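Local coordinates for protein pyruvate formate-lyase 2 (Archaeoglobus fulgidus, PDB 2F3O) that belongs to the glycyl radical enzymes and probably has lyase activity, although its exact reaction is unknown, at residues C426-P431 against L685-S690; T538-V543 against G623-G628. All coordinates share one frame; numbering follows the deposited sequence.

How the interactions relate
From the N terminus, the chain first reaches 426-431, the loop residues and strand 428-431 that follow strand 421-424. It then runs through strand 535-543, several helices and strand 624-628, whose pairing in interaction 2 closes a loop of 79 residues. Only afterwards does 685-690 return to 426-431 and close the larger loop of interaction 1, 253 residues long, so the smaller loop lies wholly within the larger. The two contacts adjoin, their centres about 9 Å apart. N687 of the returning loop probably hydrogen-bonds through its backbone N to A627 O, 3.0 Å away. Interaction 2 forms the edge pair of a four-stranded mixed sheet, and interaction 1 sets the C-terminal glycine-radical region against the N-terminal lyase-like region.

Interaction 1 of 2, residues C426-P431 against L685-S690; sequences CVEIAP and LPNGAS
V427 lies over the peptide carbonyl of A689, its CB 3.4 Å from A689 O. CG2 rests against the same peptide, while CG1, anti to the carbonyl carbon of V427, reaches S690 CB at 3.8 Å. No direct hydrogen bond joins the two segments; their backbones meet through CA-H...O contacts in both directions. G688 CA stands 3.5 Å from V427 O, and E428 CA is 3.3 Å from N687 O. A side chain at G688 would run into V427 O. I429 turns its CG1 between its own backbone N and carbonyl carbon (chi1 54°), which brings that atom to 3.4 Å from P686 O, on the type I turn L685-G688. The sequence C426-V427-E428 is consistent with the active-site cysteine loop of glycyl radical enzymes related to glycerol dehydratase. S690 OG hydrogen-bonds to A751 O, tying this segment to the residue before G752, the predicted radical site. E428 and N687 run side by side, with carboxylate and amide planes 43° apart, and touch through E428 CG and N687 ND2 at 3.8 Å. Bent at chi2, E428 then leads away and curls back on its own segment: V427 N donates to OE2 at 2.9 Å, approaching from the anti side of the carboxylate and 31° out of its plane. OE1 hydrogen-bonds with S439 OG and with a glycerol, probably from crystallisation. An alanine at E428 would probably leave the V427 N-H and S439 OG without this partner, freeing the C426-V427 backbone to shift and opening a gap beside N687 ND2. That amide is held by S439 O, and N687 OD1 accepts from a water, 2.8 Å away, that also donates to I429 O.

Interaction 2 of 2, residues T538-V543 against G623-G628; sequences TGIQAV and GKFAAG
F625 packs against T538 and I540 on the neighbouring strand. The two strands, 538-543 and 624-628, run parallel at one edge of a four-stranded mixed sheet; the chain between them is largely helical and contains no strand, making a beta-alpha-beta crossover. From the backbone outward, F625 CB lies 3.8 Å from T538 O, and CG is scarcely farther from that oxygen. CD2 comes to 3.5 Å from T538 O and also meets I540 CD1 at 3.7 Å. CE2 touches T538 CG2 at 3.4 Å, and CZ at the tip faces the same methyl and T538 CB. The threonine covers one face of the ring: CB sits 3.8 Å from the centroid, 17° off the normal and offset toward the rim, a CH-pi contact. Its chi1 of -59° puts OG1 beside the backbone N, leaving CG2 anti to that N and near CE2. I540 CG2 lies at the ring edge, in its plane, and CD1 approaches obliquely. Helices 477-508 and 597-615 pack on this T538, I540, F625 and A627 face, and T538 OG1 is held by N619 ND2. Backbone bonds zip the pair together: A626 N to T538 O, I540 N to A626 O, G628 N to I540 O and A542 N to G628 O, the last 2.9 Å long. The other sheet face carries A626 and Q541. Q541 folds back at chi2, NE2 reaches D440 OD1, and the amide oxygen OE1 comes to rest 3.3 Å from G628 CA.

Interaction 1 of 2, residues C426-P431 against L685-S690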
ATOM      1  N   CYS A 426      -9.129  30.183  18.586  1.00 40.88           N
ATOM      2  CA  CYS A 426      -8.366  31.289  19.121  1.00 40.65           C
ATOM      3  C   CYS A 426      -7.152  31.651  18.279  1.00 40.61           C
ATOM      4  O   CYS A 426      -7.093  32.724  17.656  1.00 40.36           O
ATOM      5  CB  CYS A 426      -7.834  30.927  20.481  1.00 40.63           C
ATOM      6  SG  CYS A 426      -9.058  30.320  21.557  1.00 42.63           S
ATOM      7  N   VAL A 427      -6.142  30.778  18.335  1.00 40.28           N
ATOM      8  CA  VAL A 427      -4.816  31.081  17.777  1.00 39.92           C
ATOM      9  C   VAL A 427      -4.262  29.978  16.877  1.00 39.93           C
ATOM     10  O   VAL A 427      -3.140  30.091  16.374  1.00 40.34           O
ATOM     11  CB  VAL A 427      -3.756  31.361  18.896  1.00 40.01           C
ATOM     12  CG1 VAL A 427      -4.236  32.423  19.845  1.00 39.12           C
ATOM     13  CG2 VAL A 427      -3.419  30.095  19.667  1.00 38.57           C
ATOM     14  N   GLU A 428      -5.048  28.917  16.689  1.00 39.64           N
ATOM     15  CA  GLU A 428      -4.643  27.733  15.925  1.00 39.09           C
ATOM     16  C   GLU A 428      -4.478  27.963  14.425  1.00 38.65           C
ATOM     17  O   GLU A 428      -5.312  28.609  13.789  1.00 38.48           O
ATOM     18  CB  GLU A 428      -5.639  26.617  16.156  1.00 39.12           C
ATOM     19  CG  GLU A 428      -5.918  26.387  17.624  1.00 40.91           C
ATOM     20  CD  GLU A 428      -7.231  26.996  18.072  1.00 43.55           C
ATOM     21  OE1 GLU A 428      -8.288  26.389  17.828  1.00 44.35           O
ATOM     22  OE2 GLU A 428      -7.212  28.091  18.665  1.00 45.34           O
ATOM     23  N   ILE A 429      -3.386  27.433  13.876  1.00 37.96           N
ATOM     24  CA  ILE A 429      -3.066  27.592  12.462  1.00 37.10           C
ATOM     25  C   ILE A 429      -3.057  26.241  11.752  1.00 37.23           C
ATOM     26  O   ILE A 429      -2.822  25.191  12.373  1.00 37.16           O
ATOM     27  CB  ILE A 429      -1.725  28.300  12.256  1.00 36.94           C
ATOM     28  CG1 ILE A 429      -0.613  27.587  13.017  1.00 35.91           C
ATOM     29  CG2 ILE A 429      -1.811  29.737  12.715  1.00 35.68           C
ATOM     30  CD1 ILE A 429       0.748  27.958  12.509  1.00 36.27           C
ATOM     31  N   ALA A 430      -3.315  26.280  10.446  1.00 36.84           N
ATOM     32  CA  ALA A 430      -3.603  25.074   9.664  1.00 36.41           C
ATOM     33  C   ALA A 430      -3.577  25.417   8.195  1.00 35.98           C
ATOM     34  O   ALA A 430      -3.924  26.524   7.828  1.00 35.47           O
ATOM     35  CB  ALA A 430      -4.988  24.494  10.043  1.00 36.01           C
ATOM     36  N   PRO A 431      -3.127  24.476   7.351  1.00 36.38           N
ATOM     37  CA  PRO A 431      -3.347  24.579   5.896  1.00 36.44           C
ATOM     38  C   PRO A 431      -4.828  24.782   5.593  1.00 36.29           C
ATOM     39  O   PRO A 431      -5.658  24.098   6.170  1.00 36.49           O
ATOM     40  CB  PRO A 431      -2.868  23.223   5.360  1.00 36.01           C
ATOM     41  CG  PRO A 431      -2.627  22.372   6.579  1.00 36.37           C
ATOM     42  CD  PRO A 431      -2.335  23.286   7.702  1.00 36.32           C
ATOM     43  N   LEU A 685       6.090  24.862  17.109  1.00 48.37           N
ATOM     44  CA  LEU A 685       4.786  24.992  17.748  1.00 48.11           C
ATOM     45  C   LEU A 685       3.648  25.108  16.733  1.00 47.92           C
ATOM     46  O   LEU A 685       2.995  26.137  16.679  1.00 48.42           O
ATOM     47  CB  LEU A 685       4.811  26.223  18.645  1.00 47.81           C
ATOM     48  CG  LEU A 685       3.851  26.371  19.821  1.00 48.29           C
ATOM     49  CD1 LEU A 685       3.953  25.224  20.796  1.00 47.97           C
ATOM     50  CD2 LEU A 685       4.164  27.662  20.522  1.00 48.29           C
ATOM     51  N   PRO A 686       3.372  24.043  15.942  1.00 47.66           N
ATOM     52  CA  PRO A 686       2.513  24.299  14.782  1.00 47.19           C
ATOM     53  C   PRO A 686       1.008  24.368  15.040  1.00 46.83           C
ATOM     54  O   PRO A 686       0.258  24.478  14.089  1.00 47.55           O
ATOM     55  CB  PRO A 686       2.813  23.110  13.874  1.00 46.89           C
ATOM     56  CG  PRO A 686       3.086  22.005  14.833  1.00 46.98           C
ATOM     57  CD  PRO A 686       3.772  22.621  16.011  1.00 47.31           C
ATOM     58  N   ASN A 687       0.556  24.295  16.282  1.00 46.10           N
ATOM     59  CA  ASN A 687      -0.866  24.478  16.542  1.00 45.80           C
ATOM     60  C   ASN A 687      -1.189  25.866  17.119  1.00 46.00           C
ATOM     61  O   ASN A 687      -2.291  26.114  17.566  1.00 45.43           O
ATOM     62  CB  ASN A 687      -1.389  23.369  17.452  1.00 45.80           C
ATOM     63  CG  ASN A 687      -2.908  23.255  17.438  1.00 45.33           C
ATOM     64  OD1 ASN A 687      -3.518  22.879  16.441  1.00 46.24           O
ATOM     65  ND2 ASN A 687      -3.518  23.571  18.556  1.00 44.52           N
ATOM     66  N   GLY A 688      -0.211  26.770  17.098  1.00 46.66           N
ATOM     67  CA  GLY A 688      -0.409  28.164  17.521  1.00 47.14           C
ATOM     68  C   GLY A 688       0.045  28.518  18.928  1.00 47.45           C
ATOM     69  O   GLY A 688       0.256  27.640  19.763  1.00 47.33           O
ATOM     70  N   ALA A 689       0.190  29.814  19.187  1.00 47.99           N
ATOM     71  CA  ALA A 689       0.545  30.297  20.525  1.00 48.77           C
ATOM     72  C   ALA A 689      -0.288  31.506  20.861  1.00 49.31           C
ATOM     73  O   ALA A 689      -0.644  32.268  19.977  1.00 49.68           O
ATOM     74  CB  ALA A 689       1.999  30.657  20.605  1.00 48.40           C
ATOM     75  N   SER A 690      -0.609  31.683  22.134  1.00 50.09           N
ATOM     76  CA  SER A 690      -1.358  32.860  22.549  1.00 50.87           C
ATOM     77  C   SER A 690      -0.536  33.812  23.410  1.00 51.36           C
ATOM     78  O   SER A 690      -0.175  33.480  24.543  1.00 51.07           O
ATOM     79  CB  SER A 690      -2.612  32.460  23.302  1.00 50.93           C
ATOM     80  OG  SER A 690      -3.136  33.553  24.024  1.00 51.17           O
TER
HETATM   81  O   HOH W   1      -4.548  23.816  13.976  1.00 33.48           O

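Interaction 2 of 2, residues T538-V543 against G623-G628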
ATOM      1  N   THR A 538      -3.514  16.517  15.282  1.00 37.98           N
ATOM      2  CA  THR A 538      -4.233  16.593  16.549  1.00 37.97           C
ATOM      3  C   THR A 538      -3.544  17.618  17.444  1.00 38.19           C
ATOM      4  O   THR A 538      -2.464  17.357  17.977  1.00 38.20           O
ATOM      5  CB  THR A 538      -4.314  15.229  17.265  1.00 37.91           C
ATOM      6  OG1 THR A 538      -4.964  14.286  16.423  1.00 37.72           O
ATOM      7  CG2 THR A 538      -5.124  15.333  18.518  1.00 37.77           C
ATOM      8  N   GLY A 539      -4.163  18.789  17.597  1.00 38.45           N
ATOM      9  CA  GLY A 539      -3.555  19.888  18.354  1.00 38.42           C
ATOM     10  C   GLY A 539      -3.661  19.742  19.853  1.00 38.36           C
ATOM     11  O   GLY A 539      -4.755  19.751  20.396  1.00 38.77           O
ATOM     12  N   ILE A 540      -2.542  19.576  20.544  1.00 38.60           N
ATOM     13  CA  ILE A 540      -2.606  19.564  22.009  1.00 39.30           C
ATOM     14  C   ILE A 540      -1.768  20.675  22.631  1.00 39.76           C
ATOM     15  O   ILE A 540      -0.739  21.050  22.082  1.00 39.78           O
ATOM     16  CB  ILE A 540      -2.282  18.184  22.631  1.00 39.25           C
ATOM     17  CG1 ILE A 540      -0.881  17.732  22.258  1.00 39.01           C
ATOM     18  CG2 ILE A 540      -3.306  17.141  22.213  1.00 38.70           C
ATOM     19  CD1 ILE A 540      -0.563  16.349  22.748  1.00 39.16           C
ATOM     20  N   GLN A 541      -2.251  21.240  23.742  1.00 40.68           N
ATOM     21  CA  GLN A 541      -1.731  22.530  24.275  1.00 41.32           C
ATOM     22  C   GLN A 541      -1.049  22.467  25.616  1.00 41.88           C
ATOM     23  O   GLN A 541      -1.527  21.810  26.533  1.00 41.96           O
ATOM     24  CB  GLN A 541      -2.846  23.551  24.426  1.00 41.19           C
ATOM     25  CG  GLN A 541      -3.218  24.257  23.168  1.00 40.98           C
ATOM     26  CD  GLN A 541      -3.631  23.326  22.039  1.00 39.95           C
ATOM     27  OE1 GLN A 541      -2.844  23.060  21.138  1.00 41.56           O
ATOM     28  NE2 GLN A 541      -4.844  22.802  22.101  1.00 38.23           N
ATOM     29  N   ALA A 542       0.057  23.191  25.733  1.00 42.72           N
ATOM     30  CA  ALA A 542       0.758  23.311  27.009  1.00 43.56           C
ATOM     31  C   ALA A 542       0.230  24.493  27.808  1.00 44.21           C
ATOM     32  O   ALA A 542       0.206  25.623  27.335  1.00 44.07           O
ATOM     33  CB  ALA A 542       2.226  23.467  26.782  1.00 43.13           C
ATOM     34  N   VAL A 543      -0.224  24.233  29.018  1.00 45.30           N
ATOM     35  CA  VAL A 543      -0.492  25.333  29.914  1.00 46.62           C
ATOM     36  C   VAL A 543       0.394  25.286  31.167  1.00 47.44           C
ATOM     37  O   VAL A 543       0.614  24.217  31.774  1.00 47.56           O
ATOM     38  CB  VAL A 543      -2.017  25.563  30.173  1.00 46.58           C
ATOM     39  CG1 VAL A 543      -2.872  24.522  29.473  1.00 47.06           C
ATOM     40  CG2 VAL A 543      -2.334  25.655  31.648  1.00 47.02           C
ATOM     41  N   GLY A 623      -2.087  10.971  10.603  1.00 34.38           N
ATOM     42  CA  GLY A 623      -1.088  12.037  10.609  1.00 35.08           C
ATOM     43  C   GLY A 623      -0.371  12.048  11.942  1.00 35.68           C
ATOM     44  O   GLY A 623      -0.186  11.002  12.551  1.00 36.04           O
ATOM     45  N   LYS A 624       0.029  13.222  12.404  1.00 36.43           N
ATOM     46  CA  LYS A 624       0.802  13.334  13.633  1.00 37.17           C
ATOM     47  C   LYS A 624       0.164  14.302  14.594  1.00 37.16           C
ATOM     48  O   LYS A 624      -0.753  15.018  14.240  1.00 37.65           O
ATOM     49  CB  LYS A 624       2.203  13.813  13.311  1.00 37.75           C
ATOM     50  CG  LYS A 624       3.114  12.716  12.823  1.00 40.47           C
ATOM     51  CD  LYS A 624       4.539  13.193  12.802  1.00 44.13           C
ATOM     52  CE  LYS A 624       5.413  12.138  13.456  1.00 47.74           C
ATOM     53  NZ  LYS A 624       6.820  12.160  12.934  1.00 50.24           N
ATOM     54  N   PHE A 625       0.643  14.335  15.826  1.00 37.35           N
ATOM     55  CA  PHE A 625       0.131  15.294  16.792  1.00 37.11           C
ATOM     56  C   PHE A 625       0.806  16.626  16.562  1.00 37.59           C
ATOM     57  O   PHE A 625       1.889  16.680  15.989  1.00 37.63           O
ATOM     58  CB  PHE A 625       0.372  14.807  18.217  1.00 37.01           C
ATOM     59  CG  PHE A 625      -0.753  13.964  18.781  1.00 35.79           C
ATOM     60  CD1 PHE A 625      -0.925  12.656  18.384  1.00 34.80           C
ATOM     61  CD2 PHE A 625      -1.618  14.483  19.729  1.00 34.79           C
ATOM     62  CE1 PHE A 625      -1.951  11.894  18.909  1.00 35.55           C
ATOM     63  CE2 PHE A 625      -2.636  13.722  20.259  1.00 35.00           C
ATOM     64  CZ  PHE A 625      -2.820  12.438  19.837  1.00 35.21           C
ATOM     65  N   ALA A 626       0.151  17.700  16.991  1.00 38.50           N
ATOM     66  CA  ALA A 626       0.631  19.061  16.742  1.00 39.54           C
ATOM     67  C   ALA A 626       0.686  19.852  18.049  1.00 40.36           C
ATOM     68  O   ALA A 626      -0.322  19.931  18.747  1.00 41.07           O
ATOM     69  CB  ALA A 626      -0.286  19.742  15.759  1.00 39.31           C
ATOM     70  N   ALA A 627       1.846  20.424  18.390  1.00 40.99           N
ATOM     71  CA  ALA A 627       2.018  21.141  19.683  1.00 41.19           C
ATOM     72  C   ALA A 627       1.519  22.579  19.648  1.00 41.66           C
ATOM     73  O   ALA A 627       1.909  23.364  18.767  1.00 41.80           O
ATOM     74  CB  ALA A 627       3.470  21.115  20.128  1.00 40.85           C
ATOM     75  N   GLY A 628       0.662  22.931  20.606  1.00 41.99           N
ATOM     76  CA  GLY A 628       0.210  24.323  20.758  1.00 42.44           C
ATOM     77  C   GLY A 628       0.471  24.895  22.146  1.00 42.66           C
ATOM     78  O   GLY A 628       0.742  24.151  23.089  1.00 42.65           O
TER